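Local structure of octenoyl-coa reductase/carboxylase (Streptomyces sp., 4A10) at residues Gly114-Gly119 and Val198-Ala203; Val137-Ala142 and Ser182-Lys187. The protein probably catalyses the NADPH-dependent reductive carboxylation of 2-octenoyl-CoA and forms a homotetramer. All coordinates share one frame; numbering follows the deposited sequence.

Contact 1. Residues Gly114-Gly119 and Val198-Ala203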
ATOM      1  N   GLY B 114     -13.699  24.918  21.018  1.00 13.85           N
ATOM      2  CA  GLY B 114     -13.302  25.446  19.724  1.00 13.61           C
ATOM      3  C   GLY B 114     -12.116  24.662  19.203  1.00 13.37           C
ATOM      4  O   GLY B 114     -11.056  24.626  19.828  1.00 13.18           O
ATOM      5  N   SER B 115     -12.308  24.034  18.051  1.00 13.47           N
ATOM      6  CA  SER B 115     -11.351  23.070  17.531  1.00 13.42           C
ATOM      7  C   SER B 115     -10.666  23.496  16.227  1.00 13.29           C
ATOM      8  O   SER B 115      -9.833  22.752  15.690  1.00 14.05           O
ATOM      9  CB  SER B 115     -12.043  21.720  17.386  1.00 13.83           C
ATOM     10  OG  SER B 115     -12.405  21.205  18.668  1.00 15.11           O
ATOM     11  N   ASP B 116     -11.002  24.707  15.773  1.00 13.23           N
ATOM     12  CA  ASP B 116     -10.522  25.347  14.545  1.00 13.39           C
ATOM     13  C   ASP B 116     -10.262  26.812  14.801  1.00 13.05           C
ATOM     14  O   ASP B 116     -10.845  27.391  15.710  1.00 13.06           O
ATOM     15  CB  ASP B 116     -11.646  25.355  13.502  1.00 15.34           C
ATOM     16  CG  ASP B 116     -11.384  24.429  12.377  1.00 17.15           C
ATOM     17  OD1 ASP B 116     -10.193  24.177  12.109  1.00 21.91           O
ATOM     18  OD2 ASP B 116     -12.360  23.956  11.774  1.00 19.85           O
ATOM     19  N   CYS B 117      -9.431  27.437  13.979  1.00 13.02           N
ATOM     20  CA  CYS B 117      -9.345  28.886  13.999  1.00 13.04           C
ATOM     21  C   CYS B 117      -8.303  29.458  13.063  1.00 13.09           C
ATOM     22  O   CYS B 117      -7.431  28.749  12.555  1.00 13.05           O
ATOM     23  CB  CYS B 117      -9.149  29.409  15.437  1.00 12.90           C
ATOM     24  SG  CYS B 117      -7.427  29.635  15.907  1.00 12.69           S
ATOM     25  N   SER B 118      -8.411  30.764  12.833  1.00 13.28           N
ATOM     26  CA  SER B 118      -7.384  31.500  12.133  1.00 13.41           C
ATOM     27  C   SER B 118      -7.037  32.685  12.998  1.00 13.45           C
ATOM     28  O   SER B 118      -7.885  33.188  13.738  1.00 13.52           O
ATOM     29  CB  SER B 118      -7.860  31.936  10.742  1.00 13.82           C
ATOM     30  OG  SER B 118      -8.943  32.832  10.802  1.00 14.10           O
ATOM     31  N   GLY B 119      -5.792  33.131  12.921  1.00 13.48           N
ATOM     32  CA  GLY B 119      -5.366  34.221  13.765  1.00 13.62           C
ATOM     33  C   GLY B 119      -3.934  34.642  13.558  1.00 13.75           C
ATOM     34  O   GLY B 119      -3.310  34.334  12.546  1.00 13.83           O
ATOM     35  N   VAL B 198     -13.053  28.270   8.731  1.00 13.49           N
ATOM     36  CA  VAL B 198     -14.051  27.187   8.641  1.00 13.64           C
ATOM     37  C   VAL B 198     -13.539  25.835   8.108  1.00 13.36           C
ATOM     38  O   VAL B 198     -14.240  24.815   8.207  1.00 13.47           O
ATOM     39  CB  VAL B 198     -15.301  27.613   7.840  1.00 14.10           C
ATOM     40  CG1 VAL B 198     -15.975  28.839   8.492  1.00 14.48           C
ATOM     41  CG2 VAL B 198     -14.962  27.876   6.361  1.00 14.09           C
ATOM     42  N   SER B 199     -12.327  25.809   7.576  1.00 13.05           N
ATOM     43  CA  SER B 199     -11.820  24.613   6.865  1.00 12.85           C
ATOM     44  C   SER B 199     -11.059  23.507   7.619  1.00 12.60           C
ATOM     45  O   SER B 199     -11.336  22.322   7.414  1.00 12.60           O
ATOM     46  CB  SER B 199     -11.022  25.062   5.648  1.00 12.77           C
ATOM     47  OG  SER B 199     -11.927  25.649   4.718  1.00 13.09           O
ATOM     48  N   PRO B 200     -10.083  23.866   8.468  1.00 12.42           N
ATOM     49  CA  PRO B 200      -9.151  22.843   8.980  1.00 12.22           C
ATOM     50  C   PRO B 200      -9.754  21.526   9.529  1.00 12.31           C
ATOM     51  O   PRO B 200      -9.342  20.435   9.095  1.00 12.23           O
ATOM     52  CB  PRO B 200      -8.372  23.623  10.048  1.00 12.14           C
ATOM     53  CG  PRO B 200      -8.293  24.976   9.441  1.00 12.18           C
ATOM     54  CD  PRO B 200      -9.680  25.209   8.930  1.00 12.42           C
ATOM     55  N   LEU B 201     -10.695  21.591  10.465  1.00 12.52           N
ATOM     56  CA  LEU B 201     -11.255  20.340  10.971  1.00 12.67           C
ATOM     57  C   LEU B 201     -11.939  19.543   9.841  1.00 12.76           C
ATOM     58  O   LEU B 201     -11.528  18.414   9.525  1.00 12.69           O
ATOM     59  CB  LEU B 201     -12.204  20.574  12.161  1.00 12.97           C
ATOM     60  CG  LEU B 201     -12.810  19.328  12.843  1.00 13.21           C
ATOM     61  CD1 LEU B 201     -13.011  19.509  14.354  1.00 13.45           C
ATOM     62  CD2 LEU B 201     -14.130  18.910  12.198  1.00 13.50           C
ATOM     63  N   CYS B 202     -12.964  20.134   9.232  1.00 12.96           N
ATOM     64  CA  CYS B 202     -13.787  19.423   8.244  1.00 13.13           C
ATOM     65  C   CYS B 202     -13.035  19.046   6.966  1.00 12.92           C
ATOM     66  O   CYS B 202     -13.098  17.902   6.539  1.00 12.95           O
ATOM     67  CB  CYS B 202     -15.060  20.204   7.918  1.00 13.47           C
ATOM     68  SG  CYS B 202     -16.279  20.132   9.255  1.00 15.32           S
ATOM     69  N   ALA B 203     -12.317  19.994   6.370  1.00 12.77           N
ATOM     70  CA  ALA B 203     -11.553  19.708   5.165  1.00 12.63           C
ATOM     71  C   ALA B 203     -10.417  18.699   5.414  1.00 12.42           C
ATOM     72  O   ALA B 203     -10.188  17.802   4.601  1.00 12.42           O
ATOM     73  CB  ALA B 203     -11.039  21.011   4.515  1.00 12.59           C
TER
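D116 leaves its backbone at an unusual first torsion, chi1 -110°, midway between staggered positions, and this swings its carboxylate across to the backbone amide of L201. There D116 OD2 takes the L201 N-H on its syn side, 3.2 Å from N with an angle of 159° at the hydrogen. The amide lies 18° out of the carboxylate plane. D116 OD1 lies at a similar distance from the same nitrogen, but its bond is more bent and its place is less sure, because the atom sits too close to the ring of P200. The two side chains D116 and L201 cross at about a right angle, with D116 OD2 3.4 Å from L201 CB. Beyond CB the leucine runs with CG anti to the backbone N, and its CD1 rests 3.9 Å from S115 CB, while S115 OG turns to the carbonyl of W164. The loop with D116 leads into strand 117-124 of the GroES-like catalytic domain, and the sequence GSDCSG is probably the counterpart of the GHExxG signature of zinc alcohol dehydrogenases. L201 lies in the first turn of helix 200-210, which also carries T205, a residue that binds NADP(+); the side chains of L201 and T205 are about 4 Å apart, and L201 O accepts a hydrogen bond from T205 OG1. N75 packs against both D116 and L201, S72 OG is bonded to D116 O, and V198 lies against strands 64-73 and 408-412.

Contact 2. Residues Val137-Ala142 and Ser182-Lys187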
ATOM      1  N   VAL B 137      -1.778  32.675  10.804  1.00 13.86           N
ATOM      2  CA  VAL B 137      -1.853  31.227  10.941  1.00 13.58           C
ATOM      3  C   VAL B 137      -3.268  30.673  10.845  1.00 13.46           C
ATOM      4  O   VAL B 137      -4.259  31.386  11.010  1.00 13.50           O
ATOM      5  CB  VAL B 137      -1.229  30.724  12.285  1.00 13.27           C
ATOM      6  CG1 VAL B 137       0.259  31.015  12.339  1.00 13.45           C
ATOM      7  CG2 VAL B 137      -1.932  31.337  13.493  1.00 13.10           C
ATOM      8  N   ILE B 138      -3.313  29.376  10.583  1.00 13.40           N
ATOM      9  CA  ILE B 138      -4.480  28.561  10.727  1.00 13.31           C
ATOM     10  C   ILE B 138      -4.096  27.514  11.772  1.00 13.05           C
ATOM     11  O   ILE B 138      -2.904  27.150  11.919  1.00 13.05           O
ATOM     12  CB  ILE B 138      -4.868  27.988   9.334  1.00 13.69           C
ATOM     13  CG1 ILE B 138      -6.207  28.530   8.894  1.00 13.88           C
ATOM     14  CG2 ILE B 138      -4.667  26.462   9.178  1.00 13.77           C
ATOM     15  CD1 ILE B 138      -6.043  29.899   8.347  1.00 16.36           C
ATOM     16  N   VAL B 139      -5.084  27.085  12.555  1.00 12.90           N
ATOM     17  CA  VAL B 139      -4.845  26.092  13.570  1.00 12.76           C
ATOM     18  C   VAL B 139      -5.747  24.941  13.264  1.00 12.93           C
ATOM     19  O   VAL B 139      -6.948  25.130  13.105  1.00 13.01           O
ATOM     20  CB  VAL B 139      -5.165  26.576  15.002  1.00 12.55           C
ATOM     21  CG1 VAL B 139      -4.897  25.445  15.990  1.00 12.51           C
ATOM     22  CG2 VAL B 139      -4.344  27.810  15.374  1.00 12.49           C
ATOM     23  N   HIS B 140      -5.148  23.755  13.172  1.00 12.87           N
ATOM     24  CA  HIS B 140      -5.910  22.529  13.027  1.00 12.73           C
ATOM     25  C   HIS B 140      -5.955  21.704  14.352  1.00 12.35           C
ATOM     26  O   HIS B 140      -5.146  21.929  15.262  1.00 12.21           O
ATOM     27  CB  HIS B 140      -5.388  21.718  11.826  1.00 12.94           C
ATOM     28  CG  HIS B 140      -4.054  21.081  12.057  1.00 12.75           C
ATOM     29  ND1 HIS B 140      -3.889  19.974  12.862  1.00 12.44           N
ATOM     30  CD2 HIS B 140      -2.824  21.386  11.580  1.00 12.94           C
ATOM     31  CE1 HIS B 140      -2.615  19.626  12.877  1.00 12.42           C
ATOM     32  NE2 HIS B 140      -1.948  20.459  12.098  1.00 12.71           N
ATOM     33  N   PRO B 141      -6.916  20.775  14.475  1.00 12.37           N
ATOM     34  CA  PRO B 141      -7.165  20.154  15.805  1.00 12.22           C
ATOM     35  C   PRO B 141      -6.221  19.077  16.355  1.00 12.13           C
ATOM     36  O   PRO B 141      -6.352  18.740  17.530  1.00 12.16           O
ATOM     37  CB  PRO B 141      -8.576  19.562  15.674  1.00 12.51           C
ATOM     38  CG  PRO B 141      -8.904  19.598  14.229  1.00 12.82           C
ATOM     39  CD  PRO B 141      -8.089  20.655  13.586  1.00 12.74           C
ATOM     40  N   ALA B 142      -5.291  18.548  15.565  1.00 12.13           N
ATOM     41  CA  ALA B 142      -4.462  17.435  16.033  1.00 12.13           C
ATOM     42  C   ALA B 142      -3.381  17.851  17.045  1.00 12.09           C
ATOM     43  O   ALA B 142      -2.312  18.334  16.676  1.00 12.10           O
ATOM     44  CB  ALA B 142      -3.869  16.653  14.854  1.00 12.20           C
ATOM     45  N   SER B 182       3.000  22.309  16.379  1.00 12.49           N
ATOM     46  CA  SER B 182       2.654  21.357  15.328  1.00 12.41           C
ATOM     47  C   SER B 182       1.148  21.315  15.012  1.00 12.23           C
ATOM     48  O   SER B 182       0.700  20.435  14.296  1.00 12.19           O
ATOM     49  CB  SER B 182       3.182  19.955  15.657  1.00 12.65           C
ATOM     50  OG  SER B 182       2.693  19.516  16.914  1.00 12.81           O
ATOM     51  N   GLN B 183       0.381  22.273  15.535  1.00 12.16           N
ATOM     52  CA  GLN B 183      -0.989  22.494  15.050  1.00 12.04           C
ATOM     53  C   GLN B 183      -1.071  23.668  14.048  1.00 11.90           C
ATOM     54  O   GLN B 183      -2.128  23.954  13.526  1.00 11.84           O
ATOM     55  CB  GLN B 183      -1.934  22.810  16.199  1.00 12.14           C
ATOM     56  CG  GLN B 183      -2.163  21.717  17.211  1.00 12.34           C
ATOM     57  CD  GLN B 183      -2.990  22.234  18.370  1.00 12.51           C
ATOM     58  OE1 GLN B 183      -2.475  22.449  19.457  1.00 12.68           O
ATOM     59  NE2 GLN B 183      -4.271  22.485  18.120  1.00 12.51           N
ATOM     60  N   LEU B 184       0.044  24.355  13.806  1.00 11.90           N
ATOM     61  CA  LEU B 184       0.016  25.633  13.068  1.00 11.86           C
ATOM     62  C   LEU B 184       0.343  25.507  11.589  1.00 11.82           C
ATOM     63  O   LEU B 184       1.262  24.798  11.211  1.00 11.88           O
ATOM     64  CB  LEU B 184       1.004  26.614  13.688  1.00 11.95           C
ATOM     65  CG  LEU B 184       0.681  27.202  15.064  1.00 12.02           C
ATOM     66  CD1 LEU B 184       1.832  28.092  15.491  1.00 12.14           C
ATOM     67  CD2 LEU B 184      -0.638  27.993  15.016  1.00 12.00           C
ATOM     68  N   LEU B 185      -0.393  26.223  10.753  1.00 11.80           N
ATOM     69  CA  LEU B 185      -0.013  26.340   9.344  1.00 11.84           C
ATOM     70  C   LEU B 185      -0.220  27.773   8.876  1.00 11.92           C
ATOM     71  O   LEU B 185      -1.054  28.478   9.453  1.00 11.93           O
ATOM     72  CB  LEU B 185      -0.803  25.342   8.471  1.00 11.79           C
ATOM     73  CG  LEU B 185      -0.505  23.847   8.649  1.00 11.77           C
ATOM     74  CD1 LEU B 185      -1.637  22.992   8.050  1.00 11.73           C
ATOM     75  CD2 LEU B 185       0.865  23.461   8.039  1.00 11.87           C
ATOM     76  N   PRO B 186       0.523  28.202   7.826  1.00 12.05           N
ATOM     77  CA  PRO B 186       0.337  29.545   7.246  1.00 12.21           C
ATOM     78  C   PRO B 186      -1.067  29.736   6.722  1.00 12.23           C
ATOM     79  O   PRO B 186      -1.582  28.853   6.000  1.00 12.19           O
ATOM     80  CB  PRO B 186       1.321  29.598   6.067  1.00 12.39           C
ATOM     81  CG  PRO B 186       2.082  28.321   6.058  1.00 12.34           C
ATOM     82  CD  PRO B 186       1.629  27.446   7.197  1.00 12.12           C
ATOM     83  N   LYS B 187      -1.694  30.855   7.099  1.00 12.33           N
ATOM     84  CA  LYS B 187      -2.988  31.261   6.520  1.00 12.47           C
ATOM     85  C   LYS B 187      -2.859  31.444   4.987  1.00 12.67           C
ATOM     86  O   LYS B 187      -1.926  32.111   4.536  1.00 12.83           O
ATOM     87  CB  LYS B 187      -3.487  32.567   7.169  1.00 12.63           C
ATOM     88  CG  LYS B 187      -4.949  32.922   6.849  1.00 12.83           C
ATOM     89  CD  LYS B 187      -5.323  34.336   7.305  1.00 13.09           C
ATOM     90  CE  LYS B 187      -6.267  35.042   6.315  1.00 13.46           C
ATOM     91  NZ  LYS B 187      -5.532  35.534   5.083  1.00 13.65           N
TER
HETATM   92  O   HOH W   1       0.065  18.861  18.076  1.00  2.00           O
HETATM   93  O   HOH W   2      -0.489  17.742  14.642  1.00  2.00           O
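Strands 137-139 and 184-186 run antiparallel, their N-to-C directions 143° apart, with I138 and L185 as the hydrogen-bonded pair: I138 N to L185 O is 2.7 Å and L185 N to I138 O is 2.9 Å. Past the strand ends H140 N still reaches Q183 O (3.0 Å). The answering bond to H140 O comes from the Q183 side chain, whose NE2 approaches at 3.0 Å with an angle of 172° at the hydrogen. The ladder thus gains a rung from an amide group, and Q183 OE1 is held in turn by R180 N. H140 CG sits between its backbone N and carbonyl carbon (chi1 72°), which folds the imidazole back over the opposite segment: Q183 CA packs on one ring face in a CH-pi contact, 4.0 Å from the centroid. On one side of the sheet L184 CD2 touches both methyls, V137 CG2 and V139 CG2 (3.7 Å to V139 CG2). On the other, I138 CD1 meets the lysine stem at K187 CG, 3.5 Å away. Two waters join A142 O to S182, one through O and one through OG, which is also hydrogen-bonded to E146. This sheet of the GroES-like domain continues through strand 117-124 beside 136-139; H365 ND1, at the start of helix 365-376, is hydrogen-bonded to H140 NE2, helix 193-197 packs on I138 and K187, and P149 of a second subunit touches L185.

From the N terminus, the chain passes through 114-119 and returns in 137-142, so that strands 117-124 and 136-139 lie side by side, with probable hydrogen bonds G119 O to V137 N and C117 O to V139 N, each 2.9 Å. Some 40 residues later 182-187 pairs with 137-142, and contact 2 closes its loop. Only then does 198-203 reach back to 114-119, so contact 2 is nested inside the longer loop of contact 1. The centres of the two contacts lie about 8 Å apart. Contact 2 adds strand 184-186 to the sheet of the GroES-like domain, whereas contact 1 ties the loop leading into strand 117-124 to the helix leading toward the nucleotide-binding half.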